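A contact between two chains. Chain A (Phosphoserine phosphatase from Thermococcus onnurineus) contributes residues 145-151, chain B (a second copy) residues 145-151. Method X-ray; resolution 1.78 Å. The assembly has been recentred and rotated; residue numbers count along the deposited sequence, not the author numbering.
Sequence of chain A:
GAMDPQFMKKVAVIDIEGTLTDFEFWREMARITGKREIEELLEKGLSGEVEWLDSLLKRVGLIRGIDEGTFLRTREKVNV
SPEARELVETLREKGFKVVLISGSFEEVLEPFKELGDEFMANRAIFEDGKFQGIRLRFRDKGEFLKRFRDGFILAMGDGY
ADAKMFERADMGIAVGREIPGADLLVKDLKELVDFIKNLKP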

# COMPACT_ATOMS: atom_id res chain seq x y z
N LEU A 145 -3.94 -13.56 12.33
CA LEU A 145 -4.93 -12.48 12.42
C LEU A 145 -5.07 -11.63 11.15
O LEU A 145 -6.09 -10.97 10.97
CB LEU A 145 -4.66 -11.58 13.63
CG LEU A 145 -5.53 -11.80 14.87
CD1 LEU A 145 -5.42 -13.22 15.39
CD2 LEU A 145 -5.18 -10.79 15.98
N LYS A 146 -4.04 -11.64 10.30
CA LYS A 146 -4.11 -10.95 9.01
C LYS A 146 -5.29 -11.42 8.17
O LYS A 146 -5.72 -10.74 7.25
CB LYS A 146 -2.81 -11.14 8.23
CG LYS A 146 -1.60 -10.42 8.80
CD LYS A 146 -0.39 -10.66 7.91
CE LYS A 146 0.82 -9.86 8.37
NZ LYS A 146 2.04 -10.15 7.55
N ARG A 147 -5.79 -12.62 8.49
CA ARG A 147 -6.97 -13.17 7.84
C ARG A 147 -8.19 -12.26 8.00
O ARG A 147 -9.11 -12.26 7.17
CB ARG A 147 -7.24 -14.53 8.50
CG ARG A 147 -8.23 -15.39 7.81
CD ARG A 147 -8.07 -16.82 8.32
NE ARG A 147 -6.95 -17.51 7.69
CZ ARG A 147 -6.99 -18.79 7.34
NH1 ARG A 147 -8.09 -19.50 7.57
NH2 ARG A 147 -5.94 -19.38 6.77
N PHE A 148 -8.19 -11.48 9.08
CA PHE A 148 -9.31 -10.62 9.42
C PHE A 148 -8.92 -9.15 9.36
O PHE A 148 -9.46 -8.32 10.08
CB PHE A 148 -9.82 -11.02 10.81
CG PHE A 148 -10.04 -12.49 10.95
CD1 PHE A 148 -11.15 -13.08 10.37
CD2 PHE A 148 -9.12 -13.29 11.60
CE1 PHE A 148 -11.35 -14.45 10.46
CE2 PHE A 148 -9.31 -14.66 11.69
CZ PHE A 148 -10.42 -15.24 11.12
N ARG A 149 -8.00 -8.82 8.46
CA ARG A 149 -7.45 -7.47 8.38
C ARG A 149 -8.46 -6.46 7.85
O ARG A 149 -8.29 -5.27 8.07
CB ARG A 149 -6.20 -7.46 7.50
CG ARG A 149 -6.46 -7.83 6.05
CD ARG A 149 -5.16 -8.04 5.26
NE ARG A 149 -4.43 -6.80 5.01
CZ ARG A 149 -4.53 -6.09 3.89
NH1 ARG A 149 -5.34 -6.49 2.91
NH2 ARG A 149 -3.83 -4.98 3.74
N ASP A 150 -9.50 -6.92 7.18
CA ASP A 150 -10.46 -5.99 6.59
C ASP A 150 -11.50 -5.46 7.57
O ASP A 150 -12.28 -4.57 7.23
CB ASP A 150 -11.13 -6.62 5.36
CG ASP A 150 -10.16 -6.86 4.24
OD1 ASP A 150 -9.39 -5.92 3.93
OD2 ASP A 150 -10.14 -7.98 3.68
N GLY A 151 -11.50 -5.98 8.79
CA GLY A 151 -12.40 -5.47 9.80
C GLY A 151 -11.70 -5.25 11.13
O GLY A 151 -10.46 -5.25 11.20
N LEU B 145 -10.81 -15.25 -1.26
CA LEU B 145 -9.43 -15.57 -1.64
C LEU B 145 -8.39 -14.63 -1.02
O LEU B 145 -7.20 -14.97 -0.97
CB LEU B 145 -9.26 -15.62 -3.17
CG LEU B 145 -9.22 -17.01 -3.80
CD1 LEU B 145 -10.39 -17.86 -3.34
CD2 LEU B 145 -9.17 -16.94 -5.32
N LYS B 146 -8.83 -13.46 -0.55
CA LYS B 146 -7.92 -12.52 0.10
C LYS B 146 -7.28 -13.12 1.34
O LYS B 146 -6.22 -12.67 1.77
CB LYS B 146 -8.65 -11.23 0.49
CG LYS B 146 -9.02 -10.34 -0.68
CD LYS B 146 -9.68 -9.07 -0.19
CE LYS B 146 -9.99 -8.12 -1.32
NZ LYS B 146 -10.59 -6.85 -0.80
N ARG B 147 -7.93 -14.13 1.91
CA ARG B 147 -7.35 -14.86 3.04
C ARG B 147 -5.98 -15.42 2.72
O ARG B 147 -5.18 -15.68 3.63
CB ARG B 147 -8.26 -16.02 3.46
CG ARG B 147 -9.59 -15.58 3.98
CD ARG B 147 -10.26 -16.69 4.75
NE ARG B 147 -11.35 -16.11 5.52
CZ ARG B 147 -11.88 -16.66 6.60
NH1 ARG B 147 -11.45 -17.84 7.03
NH2 ARG B 147 -12.86 -16.03 7.22
N PHE B 148 -5.71 -15.63 1.43
CA PHE B 148 -4.49 -16.30 0.98
C PHE B 148 -3.64 -15.37 0.13
O PHE B 148 -2.86 -15.81 -0.71
CB PHE B 148 -4.87 -17.58 0.22
CG PHE B 148 -5.89 -18.40 0.94
CD1 PHE B 148 -5.54 -19.10 2.08
CD2 PHE B 148 -7.22 -18.42 0.53
CE1 PHE B 148 -6.49 -19.83 2.79
CE2 PHE B 148 -8.17 -19.15 1.23
CZ PHE B 148 -7.80 -19.87 2.35
N ARG B 149 -3.78 -14.07 0.38
CA ARG B 149 -3.12 -13.05 -0.44
C ARG B 149 -1.59 -13.06 -0.30
O ARG B 149 -0.91 -12.53 -1.15
CB ARG B 149 -3.64 -11.66 -0.08
CG ARG B 149 -3.33 -11.26 1.35
CD ARG B 149 -4.08 -9.99 1.73
NE ARG B 149 -3.58 -8.79 1.06
CZ ARG B 149 -2.70 -7.94 1.59
NH1 ARG B 149 -2.19 -8.18 2.79
NH2 ARG B 149 -2.32 -6.87 0.92
N ASP B 150 -1.07 -13.66 0.77
CA ASP B 150 0.38 -13.64 1.00
C ASP B 150 1.15 -14.70 0.20
O ASP B 150 2.38 -14.73 0.20
CB ASP B 150 0.68 -13.73 2.50
CG ASP B 150 0.21 -12.49 3.25
OD1 ASP B 150 0.53 -11.39 2.79
OD2 ASP B 150 -0.52 -12.62 4.26
N GLY B 151 0.41 -15.57 -0.49
CA GLY B 151 1.03 -16.61 -1.29
C GLY B 151 0.40 -16.75 -2.67
O GLY B 151 -0.39 -15.90 -3.10
O HOH W 1 0.88 -9.47 4.71
O HOH W 2 -6.52 -11.17 4.24
O HOH W 3 -3.96 -17.90 5.08
O HOH W 4 -12.00 -13.10 6.82
O HOH W 5 -8.77 -5.95 1.21

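The same stretch from two copies of phosphoserine phosphatase meets itself here. The backbones come closest at Arg A147 and Arg B147, whose CA atoms are 5.1 Å apart. Each chain has a short 3-10 segment at 146-147, then a type I turn, from Phe A148 to Gly A151 and from Phe B148 to Gly B151. No direct hydrogen bond crosses the contact. Stacking, packing and water hold it together.

Arg B147 and Arg A147 cover the most surface. Their chi1 rotamers differ, m in Arg B147 and t in Arg A147, so the pairing is not exactly symmetric. Arg A147 CG lies over one face of the Arg B147 guanidinium. Each guanidinium also reaches the partner's phenylalanine: Arg A147 NH2 is 4.0 Å from Phe B148 CE1, and Arg B147 NH2 is 3.9 Å from Phe A148 CE1. Water 3 links Arg A147 NH2 to Arg B147 O.

Arg A149 and Arg B149 stack flat, centres 3.5 Å apart and planes at 1°. Arg A149 NH1 lies 3.4 Å from Arg B149 NE. Both are donors, so they do not bond, and the like charges sit close.

Lys A146 and Asp B150 have opposite charges but meet through water 1, which accepts from NZ and donates to OD1. Water 5 does the same for Lys B146 and Asp A150. Water 2 donates to Lys A146 O and Lys B146 O.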